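Local structure of ureidoglycolate hydrolase (Arabidopsis thaliana, 4PXE) at residues 46-51 / 179-184; 66-71 / 150-155; 148-151 / 157-160; 232-237 / 316-321; 277-282 / 311-316. The protein hydrolyses (S)-ureidoglycolate to glyoxylate, ammonium and carbon dioxide with the help of two manganese ions, a step in plant purine breakdown. All coordinates share one frame; numbering follows the deposited sequence.

Contact 1: 46-51 / 179-184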
# COMPACT_ATOMS: atom_id res chain seq x y z
N LYS A 46 -1.65 -11.27 18.41
CA LYS A 46 -2.97 -11.89 18.28
C LYS A 46 -2.86 -13.40 18.02
O LYS A 46 -3.63 -14.18 18.56
CB LYS A 46 -3.79 -11.22 17.17
CG LYS A 46 -3.96 -9.71 17.32
CD LYS A 46 -4.47 -9.35 18.70
CE LYS A 46 -4.74 -7.85 18.82
NZ LYS A 46 -3.52 -7.05 18.59
N ASP A 47 -1.89 -13.79 17.19
CA ASP A 47 -1.64 -15.21 16.93
C ASP A 47 -1.24 -15.93 18.21
O ASP A 47 -1.75 -17.02 18.50
CB ASP A 47 -0.53 -15.37 15.88
CG ASP A 47 -0.27 -16.83 15.51
OD1 ASP A 47 -1.23 -17.62 15.42
OD2 ASP A 47 0.90 -17.19 15.29
N VAL A 48 -0.35 -15.32 18.98
CA VAL A 48 0.10 -15.91 20.24
C VAL A 48 -1.07 -16.10 21.22
O VAL A 48 -1.19 -17.15 21.85
CB VAL A 48 1.25 -15.07 20.88
CG1 VAL A 48 1.57 -15.59 22.29
CG2 VAL A 48 2.49 -15.12 20.00
N SER A 49 -1.95 -15.11 21.32
CA SER A 49 -3.14 -15.21 22.16
C SER A 49 -4.06 -16.36 21.73
O SER A 49 -4.58 -17.11 22.56
CB SER A 49 -3.92 -13.90 22.16
OG SER A 49 -3.18 -12.88 22.79
N ALA A 50 -4.24 -16.51 20.42
CA ALA A 50 -5.07 -17.58 19.88
C ALA A 50 -4.44 -18.96 20.10
O ALA A 50 -5.15 -19.92 20.43
CB ALA A 50 -5.35 -17.34 18.41
N ARG A 51 -3.12 -19.07 19.93
CA ARG A 51 -2.42 -20.33 20.23
C ARG A 51 -2.64 -20.75 21.68
O ARG A 51 -2.89 -21.92 21.97
CB ARG A 51 -0.91 -20.18 20.01
CG ARG A 51 -0.47 -19.97 18.56
CD ARG A 51 1.03 -19.64 18.49
NE ARG A 51 1.38 -19.35 17.10
CZ ARG A 51 1.85 -20.23 16.24
NH1 ARG A 51 2.10 -21.48 16.62
NH2 ARG A 51 2.07 -19.87 14.99
N ARG A 179 11.09 -16.17 16.79
CA ARG A 179 11.68 -15.93 18.10
C ARG A 179 10.79 -15.05 18.98
O ARG A 179 10.62 -15.32 20.17
CB ARG A 179 13.07 -15.29 17.96
CG ARG A 179 13.73 -14.94 19.29
CD ARG A 179 14.16 -13.48 19.35
NE ARG A 179 13.50 -12.76 20.43
CZ ARG A 179 12.75 -11.67 20.27
NH1 ARG A 179 12.57 -11.15 19.06
NH2 ARG A 179 12.18 -11.09 21.32
N SER A 180 10.21 -14.01 18.40
CA SER A 180 9.38 -13.08 19.16
C SER A 180 8.12 -13.77 19.69
O SER A 180 7.57 -13.38 20.72
CB SER A 180 8.99 -11.87 18.31
OG SER A 180 8.08 -12.23 17.29
N ALA A 181 7.67 -14.81 18.98
CA ALA A 181 6.48 -15.54 19.39
C ALA A 181 6.81 -16.70 20.33
O ALA A 181 5.93 -17.46 20.72
CB ALA A 181 5.72 -16.05 18.17
N GLY A 182 8.09 -16.83 20.68
CA GLY A 182 8.51 -17.82 21.65
C GLY A 182 9.07 -19.08 21.03
O GLY A 182 9.25 -20.10 21.71
N TYR A 183 9.35 -19.03 19.74
CA TYR A 183 10.00 -20.14 19.07
C TYR A 183 11.46 -19.76 18.82
O TYR A 183 11.83 -19.23 17.77
CB TYR A 183 9.21 -20.55 17.81
CG TYR A 183 7.76 -20.82 18.16
CD1 TYR A 183 7.39 -21.99 18.82
CD2 TYR A 183 6.76 -19.89 17.88
CE1 TYR A 183 6.08 -22.24 19.17
CE2 TYR A 183 5.44 -20.13 18.23
CZ TYR A 183 5.11 -21.30 18.87
OH TYR A 183 3.80 -21.55 19.23
N ALA A 184 12.29 -20.02 19.84
CA ALA A 184 13.69 -19.61 19.84
C ALA A 184 14.48 -20.34 18.77
O ALA A 184 14.20 -21.49 18.46
CB ALA A 184 14.30 -19.86 21.21
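Val48 and Ala181 make the apolar half of this contact, at the point where the two backbones come closest. CG2 of Val48, which lies beside its own backbone N, reaches the methyl CB of Ala181 at 3.8 Å. The other half is polar and aromatic. The guanidinium of Arg51 has CE2 of Tyr183 over one face, 3.9 Å above the plane and shifted toward the rim, but the ring is steeply tipped, the two planes standing 62° apart. The chain of Arg51 runs extended from CG to NE, and its CD passes 3.4 Å from Tyr183 OH; that hydroxyl is hydrogen-bonded to Glu67. Helix 174-180 ends in a Schellman motif at Gly182 (phi 99°), between Ala181 and Tyr183, which both face helix 45-60 of the catalytic domain. Charge pairing fixes the rotation of the guanidinium. Its NE and NH2 edge grips a single atom of Asp47, one helical turn back: NE to OD2 is 2.9 Å and NH2 to OD2 is 2.9 Å, the latter on the syn lone pair. NH2 also hydrogen-bonds Thr135 OG1. Replacing Arg51 with a leucine would probably leave the Asp47 carboxylate without its charged mate, and Thr135 OG1 and the Tyr183 ring without the guanidinium they meet. Asp47 OD2 also accepts a hydrogen bond from the backbone N of Tyr43.

Contact 2: 66-71 / 150-155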
# COMPACT_ATOMS: atom_id res chain seq x y z
N ARG A 66 2.16 -30.85 22.68
CA ARG A 66 3.55 -30.55 22.35
C ARG A 66 3.62 -29.62 21.15
O ARG A 66 2.64 -29.48 20.41
CB ARG A 66 4.32 -31.82 22.05
CG ARG A 66 3.71 -32.68 20.97
CD ARG A 66 4.58 -33.88 20.65
NE ARG A 66 5.34 -33.63 19.43
CZ ARG A 66 4.97 -34.06 18.22
NH1 ARG A 66 3.87 -34.80 18.08
NH2 ARG A 66 5.72 -33.77 17.17
N GLU A 67 4.76 -28.96 20.99
CA GLU A 67 4.99 -28.06 19.87
C GLU A 67 6.33 -28.36 19.22
O GLU A 67 7.28 -28.76 19.90
CB GLU A 67 5.01 -26.61 20.34
CG GLU A 67 3.70 -26.13 20.91
CD GLU A 67 3.73 -24.65 21.21
OE1 GLU A 67 3.61 -23.84 20.27
OE2 GLU A 67 3.87 -24.29 22.39
N ASP A 68 6.40 -28.17 17.91
CA ASP A 68 7.67 -28.37 17.22
C ASP A 68 8.41 -27.04 17.03
O ASP A 68 7.98 -26.00 17.55
CB ASP A 68 7.51 -29.17 15.91
CG ASP A 68 6.73 -28.42 14.83
OD1 ASP A 68 6.59 -27.19 14.92
OD2 ASP A 68 6.26 -29.10 13.89
N ALA A 69 9.52 -27.08 16.30
CA ALA A 69 10.42 -25.94 16.21
C ALA A 69 9.80 -24.67 15.61
O ALA A 69 10.25 -23.56 15.89
CB ALA A 69 11.68 -26.33 15.44
N VAL A 70 8.76 -24.84 14.80
CA VAL A 70 8.13 -23.69 14.15
C VAL A 70 6.74 -23.37 14.71
O VAL A 70 6.07 -22.45 14.24
CB VAL A 70 8.03 -23.85 12.61
CG1 VAL A 70 9.41 -23.99 11.99
CG2 VAL A 70 7.14 -25.02 12.24
N GLY A 71 6.31 -24.15 15.68
CA GLY A 71 5.06 -23.84 16.35
C GLY A 71 3.84 -24.60 15.86
O GLY A 71 2.72 -24.19 16.17
N ARG A 150 3.94 -27.84 4.89
CA ARG A 150 5.00 -28.05 3.90
C ARG A 150 6.26 -28.56 4.59
O ARG A 150 6.98 -29.39 4.03
CB ARG A 150 5.32 -26.76 3.14
CG ARG A 150 4.28 -26.32 2.11
CD ARG A 150 4.75 -24.99 1.50
NE ARG A 150 3.76 -24.35 0.64
CZ ARG A 150 3.60 -24.61 -0.65
NH1 ARG A 150 4.37 -25.52 -1.25
NH2 ARG A 150 2.68 -23.95 -1.35
N LEU A 151 6.52 -28.05 5.79
CA LEU A 151 7.64 -28.54 6.59
C LEU A 151 7.41 -29.94 7.14
O LEU A 151 8.30 -30.78 7.09
CB LEU A 151 7.98 -27.58 7.73
CG LEU A 151 8.67 -26.28 7.32
CD1 LEU A 151 8.81 -25.35 8.51
CD2 LEU A 151 10.04 -26.55 6.69
N LEU A 152 6.21 -30.21 7.66
CA LEU A 152 5.91 -31.56 8.13
C LEU A 152 6.10 -32.56 7.00
O LEU A 152 6.56 -33.69 7.22
CB LEU A 152 4.49 -31.64 8.70
CG LEU A 152 4.26 -30.81 9.96
CD1 LEU A 152 2.78 -30.73 10.28
CD2 LEU A 152 5.01 -31.39 11.14
N ALA A 153 5.77 -32.16 5.78
CA ALA A 153 5.90 -33.02 4.61
C ALA A 153 7.32 -33.07 4.03
O ALA A 153 7.54 -33.67 2.97
CB ALA A 153 4.89 -32.62 3.54
N GLY A 154 8.28 -32.43 4.69
CA GLY A 154 9.68 -32.63 4.39
C GLY A 154 10.33 -31.76 3.32
O GLY A 154 11.28 -32.19 2.67
N SER A 155 9.84 -30.53 3.14
CA SER A 155 10.44 -29.64 2.15
C SER A 155 11.78 -29.08 2.64
O SER A 155 11.81 -28.16 3.44
CB SER A 155 9.50 -28.49 1.80
OG SER A 155 10.12 -27.60 0.89
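An Asx turn overlapping a type I beta turn holds Asp68 and Val70 against Leu152 and Leu151 in the last turn of helix 147-152. The main chain closes the turn through Gly71 N and Asp68 O, 3.1 Å apart. The carboxylate of Asp68 reinforces it: CG sits between the backbone N and the carbonyl carbon (chi1 67°), which brings OD1 within 3.2 Å of Val70 N, the donor lying well above the carboxylate plane. A weak bond from Gly71 N goes to the same oxygen. OD2 has other partners: it accepts from ND2 of Asn72 and rests against the methyl CD2 of Leu152 at 3.8 Å. Were Asp68 an alanine, Val70 N and Asn72 ND2 would probably lose this acceptor, and the turn, still closed by its main-chain bond, would be less firmly held. The apolar part is a meeting of branched ends, CG1 of Val70 lying 3.8 Å from CD1 of Leu151 and CG2 a little farther from the same methyl. Both leucines are buried, and Val194 and Phe134 add further cover from neighbouring loops. The turn joins strands 64-67 and 73-77, which pair antiparallel, and it is thus the bend of a beta hairpin, packed here on the end of a helix in the catalytic domain of an M20-family enzyme.

Contact 3: 148-151 / 157-160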
# COMPACT_ATOMS: atom_id res chain seq x y z
N GLY A 148 3.57 -24.57 7.90
CA GLY A 148 3.72 -25.68 8.82
C GLY A 148 3.66 -27.04 8.15
O GLY A 148 4.53 -27.88 8.39
N SER A 149 2.65 -27.26 7.31
CA SER A 149 2.46 -28.58 6.71
C SER A 149 3.46 -28.87 5.59
O SER A 149 3.80 -30.04 5.36
CB SER A 149 1.01 -28.79 6.26
OG SER A 149 0.61 -27.77 5.35
N ARG A 150 3.94 -27.84 4.89
CA ARG A 150 5.00 -28.05 3.90
C ARG A 150 6.26 -28.56 4.59
O ARG A 150 6.98 -29.39 4.03
CB ARG A 150 5.32 -26.76 3.14
CG ARG A 150 4.28 -26.32 2.11
CD ARG A 150 4.75 -24.99 1.50
NE ARG A 150 3.76 -24.35 0.64
CZ ARG A 150 3.60 -24.61 -0.65
NH1 ARG A 150 4.37 -25.52 -1.25
NH2 ARG A 150 2.68 -23.95 -1.35
N LEU A 151 6.52 -28.05 5.79
CA LEU A 151 7.64 -28.54 6.59
C LEU A 151 7.41 -29.94 7.14
O LEU A 151 8.30 -30.78 7.09
CB LEU A 151 7.98 -27.58 7.73
CG LEU A 151 8.67 -26.28 7.32
CD1 LEU A 151 8.81 -25.35 8.51
CD2 LEU A 151 10.04 -26.55 6.69
N GLU A 157 13.86 -27.54 0.71
CA GLU A 157 13.95 -26.24 0.04
C GLU A 157 13.33 -25.14 0.89
O GLU A 157 13.89 -24.05 1.01
CB GLU A 157 13.28 -26.28 -1.33
CG GLU A 157 14.03 -27.10 -2.39
CD GLU A 157 14.09 -28.59 -2.07
OE1 GLU A 157 13.13 -29.11 -1.45
OE2 GLU A 157 15.09 -29.24 -2.44
N LEU A 158 12.19 -25.43 1.51
CA LEU A 158 11.54 -24.45 2.37
C LEU A 158 12.34 -24.22 3.66
O LEU A 158 12.54 -23.08 4.08
CB LEU A 158 10.10 -24.86 2.70
CG LEU A 158 9.33 -23.94 3.66
CD1 LEU A 158 9.25 -22.50 3.15
CD2 LEU A 158 7.93 -24.50 3.92
N ALA A 159 12.78 -25.31 4.28
CA ALA A 159 13.55 -25.22 5.52
C ALA A 159 14.79 -24.35 5.31
O ALA A 159 15.10 -23.49 6.12
CB ALA A 159 13.96 -26.61 6.00
N GLU A 160 15.49 -24.58 4.20
CA GLU A 160 16.67 -23.79 3.85
C GLU A 160 16.34 -22.31 3.69
O GLU A 160 17.01 -21.45 4.25
CB GLU A 160 17.33 -24.33 2.58
CG GLU A 160 18.56 -25.19 2.82
CD GLU A 160 19.72 -24.39 3.42
OE1 GLU A 160 20.20 -23.45 2.76
OE2 GLU A 160 20.14 -24.72 4.56
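The CA atoms of Leu151 and Ala159, 6.9 Å apart, are the nearest pair between segments 148-151 and 157-160, which lie on the consecutive helices 147-152 and 156-164. Together these helices form a helix-loop-helix unit of the catalytic domain. The connection is compact: a Schellman motif ends the first helix, where Gly154 leaves helical geometry with a positive phi, and Ser155 immediately takes the N-cap position of the second, its OG accepting from Leu158 N. No hydrogen bond links the two segments directly; their side chains meet through carbon. Leu158 is the main bridge. Its chi1 of 177° sets CG opposite the backbone N and sends the methyl CD2 between two residues of the first helix, touching CB of Arg150 at 3.5 Å and CG of Leu151 at 3.9 Å. It crosses both side chains at about a right angle, and Ile144 packs on it from a nearby loop. Arg150 gives only its aliphatic stem to Leu158. Extended from CG to NE, it carries its charge beyond the contact, NE bonding to the carbonyl of Ser145 and NH2 forming a salt bridge with Asp345, at the end of the region involved in dimerization. Phe382 of helix 379-383 also lies against it, and the side chain of the substrate-binding Tyr377 is about 6 Å away. Leu151 reaches on with its CD2 methyl, which approaches the backbone of Ala159, 3.9 Å from its N, and also meets the Ala159 methyl, CD2 to CB being 4.0 Å.

Contact 4: 232-237 / 316-321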
# COMPACT_ATOMS: atom_id res chain seq x y z
N ALA A 232 -0.95 -22.21 -7.43
CA ALA A 232 0.33 -21.54 -7.70
C ALA A 232 0.26 -20.07 -7.32
O ALA A 232 -0.82 -19.48 -7.27
CB ALA A 232 0.72 -21.68 -9.17
N SER A 233 1.42 -19.48 -7.05
CA SER A 233 1.47 -18.04 -6.83
C SER A 233 2.75 -17.45 -7.40
O SER A 233 3.78 -18.12 -7.46
CB SER A 233 1.30 -17.69 -5.35
OG SER A 233 2.48 -17.94 -4.63
N LEU A 234 2.64 -16.20 -7.84
CA LEU A 234 3.72 -15.50 -8.51
C LEU A 234 3.93 -14.14 -7.86
O LEU A 234 2.97 -13.50 -7.43
CB LEU A 234 3.36 -15.27 -9.98
CG LEU A 234 2.67 -16.36 -10.80
CD1 LEU A 234 2.30 -15.83 -12.18
CD2 LEU A 234 3.59 -17.55 -10.93
N LYS A 235 5.18 -13.70 -7.79
CA LYS A 235 5.52 -12.33 -7.43
C LYS A 235 6.18 -11.67 -8.62
O LYS A 235 7.11 -12.22 -9.21
CB LYS A 235 6.52 -12.31 -6.27
CG LYS A 235 5.91 -12.42 -4.89
CD LYS A 235 6.80 -11.71 -3.87
CE LYS A 235 8.18 -12.37 -3.77
NZ LYS A 235 9.05 -11.67 -2.79
N VAL A 236 5.71 -10.47 -8.98
CA VAL A 236 6.22 -9.76 -10.14
C VAL A 236 6.52 -8.32 -9.77
O VAL A 236 5.73 -7.67 -9.08
CB VAL A 236 5.20 -9.80 -11.30
CG1 VAL A 236 5.76 -9.11 -12.54
CG2 VAL A 236 4.82 -11.24 -11.62
N GLU A 237 7.67 -7.83 -10.22
CA GLU A 237 7.99 -6.42 -10.06
C GLU A 237 8.45 -5.80 -11.37
O GLU A 237 9.19 -6.42 -12.14
CB GLU A 237 9.03 -6.19 -8.96
CG GLU A 237 8.56 -6.65 -7.59
CD GLU A 237 9.41 -6.14 -6.45
OE1 GLU A 237 10.57 -5.72 -6.70
OE2 GLU A 237 8.92 -6.16 -5.30
N THR A 316 -0.25 -23.77 -18.12
CA THR A 316 -0.38 -22.97 -19.34
C THR A 316 -0.69 -21.51 -19.00
O THR A 316 -0.14 -20.60 -19.61
CB THR A 316 -1.45 -23.54 -20.29
OG1 THR A 316 -1.02 -24.81 -20.79
CG2 THR A 316 -1.71 -22.61 -21.47
N VAL A 317 -1.52 -21.30 -17.98
CA VAL A 317 -1.82 -19.94 -17.55
C VAL A 317 -0.56 -19.25 -17.04
O VAL A 317 -0.28 -18.10 -17.40
CB VAL A 317 -2.93 -19.90 -16.47
CG1 VAL A 317 -3.09 -18.48 -15.94
CG2 VAL A 317 -4.25 -20.39 -17.04
N ILE A 318 0.22 -19.95 -16.21
CA ILE A 318 1.48 -19.41 -15.69
C ILE A 318 2.45 -19.04 -16.82
O ILE A 318 3.04 -17.96 -16.81
CB ILE A 318 2.16 -20.38 -14.72
CG1 ILE A 318 1.29 -20.61 -13.49
CG2 ILE A 318 3.54 -19.87 -14.31
CD1 ILE A 318 1.82 -21.71 -12.59
N LYS A 319 2.62 -19.93 -17.79
CA LYS A 319 3.50 -19.64 -18.93
C LYS A 319 3.05 -18.39 -19.69
O LYS A 319 3.88 -17.55 -20.06
CB LYS A 319 3.56 -20.84 -19.89
CG LYS A 319 4.06 -22.12 -19.24
CD LYS A 319 4.42 -23.16 -20.28
CE LYS A 319 4.49 -24.56 -19.68
NZ LYS A 319 3.14 -25.19 -19.61
N LYS A 320 1.75 -18.26 -19.92
CA LYS A 320 1.21 -17.10 -20.62
C LYS A 320 1.42 -15.83 -19.81
O LYS A 320 1.72 -14.78 -20.37
CB LYS A 320 -0.27 -17.26 -20.94
CG LYS A 320 -0.60 -18.36 -21.96
CD LYS A 320 -2.11 -18.45 -22.12
CE LYS A 320 -2.51 -19.37 -23.27
NZ LYS A 320 -4.00 -19.39 -23.35
N ILE A 321 1.27 -15.91 -18.49
CA ILE A 321 1.51 -14.74 -17.65
C ILE A 321 2.97 -14.28 -17.75
O ILE A 321 3.23 -13.07 -17.85
CB ILE A 321 1.11 -15.00 -16.18
CG1 ILE A 321 -0.41 -15.13 -16.08
CG2 ILE A 321 1.61 -13.86 -15.28
CD1 ILE A 321 -0.89 -15.69 -14.76
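Ala232 and Leu234 meet Ile318 and Ile321 without any ring, amide or guanidinium between them; the flat element is the beta sheet to which strand 232-237 belongs. On one face of it lies helix 316-321. On the other is Ser233, whose side chain points away from the helix, hydrogen-bonds to Asn343 and packs on Ile293 of the second subunit. At the two edges of the strand the antiparallel neighbours 295-308 and 335-344 are hydrogen-bonded to it. Helix and strand run nearly parallel, 9° apart, with their axes 10.4 Å from each other. At the first residue of the segment, CB of Ala232 receives the tip of Ile318, CD1, at 3.6 Å. Leu234 then straddles the two isoleucines with its branches, CD1 lying 3.7 Å from CG2 of Ile321, and CD2 a looser 4.1 Å from CG2 of Ile318. A chi1 of -63° in Ile318 places CG1 beside the backbone N and leaves CG2 anti to it, against Leu234; Ile321 is turned the same way. Val267 of helix 256-272 touches Ile321 as well, consistent with the two-helix cover over an antiparallel sheet known from M20 dimerization domains. All four residues are buried and every contact is methyl to methyl, so this layer is held by the hydrophobic effect and the fit of branched shapes, with no polar atom needing a partner across it.

Contact 5: 277-282 / 311-316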
# COMPACT_ATOMS: atom_id res chain seq x y z
N ILE A 277 -14.32 -23.37 -16.69
CA ILE A 277 -14.82 -22.63 -15.54
C ILE A 277 -14.03 -22.96 -14.26
O ILE A 277 -14.14 -22.25 -13.26
CB ILE A 277 -16.32 -22.92 -15.30
CG1 ILE A 277 -17.00 -21.73 -14.62
CG2 ILE A 277 -16.52 -24.24 -14.55
CD1 ILE A 277 -17.73 -20.86 -15.59
N ASP A 278 -13.24 -24.03 -14.28
CA ASP A 278 -12.48 -24.42 -13.10
C ASP A 278 -11.18 -23.64 -12.93
O ASP A 278 -10.49 -23.78 -11.91
CB ASP A 278 -12.19 -25.92 -13.11
CG ASP A 278 -13.45 -26.74 -12.96
OD1 ASP A 278 -14.27 -26.40 -12.08
OD2 ASP A 278 -13.62 -27.70 -13.74
N THR A 279 -10.82 -22.83 -13.92
CA THR A 279 -9.58 -22.06 -13.85
C THR A 279 -9.84 -20.72 -13.17
O THR A 279 -10.81 -20.04 -13.49
CB THR A 279 -9.02 -21.80 -15.26
OG1 THR A 279 -9.18 -22.97 -16.07
CG2 THR A 279 -7.53 -21.42 -15.19
N VAL A 280 -8.98 -20.36 -12.22
CA VAL A 280 -9.08 -19.04 -11.59
C VAL A 280 -7.73 -18.34 -11.55
O VAL A 280 -6.67 -18.98 -11.53
CB VAL A 280 -9.66 -19.12 -10.15
CG1 VAL A 280 -11.12 -19.59 -10.17
CG2 VAL A 280 -8.82 -20.01 -9.27
N GLY A 281 -7.76 -17.01 -11.53
CA GLY A 281 -6.55 -16.24 -11.34
C GLY A 281 -6.91 -14.87 -10.80
O GLY A 281 -7.96 -14.33 -11.14
N THR A 282 -6.05 -14.33 -9.95
CA THR A 282 -6.38 -13.11 -9.21
C THR A 282 -5.11 -12.31 -8.96
O THR A 282 -4.05 -12.87 -8.69
CB THR A 282 -6.98 -13.48 -7.83
OG1 THR A 282 -8.00 -14.48 -7.98
CG2 THR A 282 -7.58 -12.27 -7.13
N GLU A 311 -3.76 -29.61 -13.62
CA GLU A 311 -2.42 -29.06 -13.45
C GLU A 311 -1.85 -28.48 -14.74
O GLU A 311 -1.31 -27.37 -14.76
CB GLU A 311 -1.48 -30.13 -12.88
CG GLU A 311 -0.12 -29.63 -12.42
CD GLU A 311 0.71 -30.72 -11.76
OE1 GLU A 311 0.25 -31.89 -11.73
OE2 GLU A 311 1.81 -30.42 -11.26
N ALA A 312 -2.00 -29.21 -15.84
CA ALA A 312 -1.49 -28.73 -17.13
C ALA A 312 -2.14 -27.42 -17.58
O ALA A 312 -1.46 -26.52 -18.09
CB ALA A 312 -1.68 -29.82 -18.20
N ARG A 313 -3.45 -27.30 -17.39
CA ARG A 313 -4.18 -26.09 -17.74
C ARG A 313 -3.68 -24.91 -16.90
O ARG A 313 -3.48 -23.80 -17.41
CB ARG A 313 -5.67 -26.30 -17.52
CG ARG A 313 -6.58 -25.50 -18.42
CD ARG A 313 -7.92 -26.21 -18.59
NE ARG A 313 -8.50 -26.59 -17.31
CZ ARG A 313 -9.42 -27.53 -17.15
NH1 ARG A 313 -9.88 -28.21 -18.20
NH2 ARG A 313 -9.89 -27.81 -15.94
N ARG A 314 -3.49 -25.17 -15.61
CA ARG A 314 -2.94 -24.19 -14.67
C ARG A 314 -1.56 -23.71 -15.14
O ARG A 314 -1.30 -22.50 -15.21
CB ARG A 314 -2.82 -24.82 -13.28
CG ARG A 314 -2.68 -23.86 -12.09
CD ARG A 314 -1.23 -23.55 -11.73
NE ARG A 314 -0.31 -24.68 -11.81
CZ ARG A 314 -0.01 -25.50 -10.81
NH1 ARG A 314 -0.57 -25.36 -9.62
NH2 ARG A 314 0.87 -26.48 -11.01
N ASN A 315 -0.69 -24.65 -15.48
CA ASN A 315 0.66 -24.33 -15.93
C ASN A 315 0.68 -23.50 -17.20
O ASN A 315 1.53 -22.62 -17.34
CB ASN A 315 1.49 -25.61 -16.08
CG ASN A 315 1.79 -26.27 -14.76
OD1 ASN A 315 1.58 -25.68 -13.69
ND2 ASN A 315 2.30 -27.50 -14.80
N THR A 316 -0.25 -23.77 -18.12
CA THR A 316 -0.38 -22.97 -19.34
C THR A 316 -0.69 -21.51 -19.00
O THR A 316 -0.14 -20.60 -19.61
CB THR A 316 -1.45 -23.54 -20.29
OG1 THR A 316 -1.02 -24.81 -20.79
CG2 THR A 316 -1.71 -22.61 -21.47
O HOH W 1 -12.23 -29.26 -15.24
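Arg313, in the first turn of helix 311-332, reaches obliquely to Asp278 and Thr279 in the loop that leads into strand 280-289, joining helix and sheet in the dimerization domain. The charged interaction is indirect. Asp278 OD2 and Arg313 NH2 are 4.3 Å apart, too far for a direct salt bridge, and one water spans them: it donates to Asp278 OD2 at 2.6 Å and accepts from Arg313 NH2 at 2.8 Å, lying at the guanidinium edge, in its plane. Asp278 OD1 is engaged separately, in a salt bridge to Arg375. Next along the helix, Arg314 grips Asn315 OD1 side-on with NE and NH2, both from the same face of the amide. On the strand, Thr282 OG1 hydrogen-bonds to Arg253 of the second subunit, a residue probably necessary for dimerization. The direct contacts are looser, CB of Asp278 standing 4.1 Å from Arg313 NH2. A bend at chi3 (51°) turns the Arg313 head to this position. Arg313 NE and Thr279 OG1 both bind OD2 of Asp308, which ties them together through a shared carboxylate, yet they do not bond to each other: NE of Arg313 stays 3.9 Å from OG1 of Thr279.

Contacts 1, 2 and 3 form a chain of neighbours on the catalytic domain. Contact 2 touches contact 1 where Tyr183 OH lies 2.5 Å from Glu67 OE1, and shares Leu151 with contact 3, whose centre is about 7 Å from its own. Contacts 4 and 5, with centres about 11 Å apart, lie on the dimerization domain; both use helix 311-332, and CG2 of Val317 meets CG2 of Thr279 at 3.9 Å. Contacts 2 and 3 each come within about 7 Å of contact 4, nearest atoms, without touching it. The active site is approached from both domains: the side chain of Arg150 is about 10 Å from glyoxylate, that of Ala232 about 11 Å.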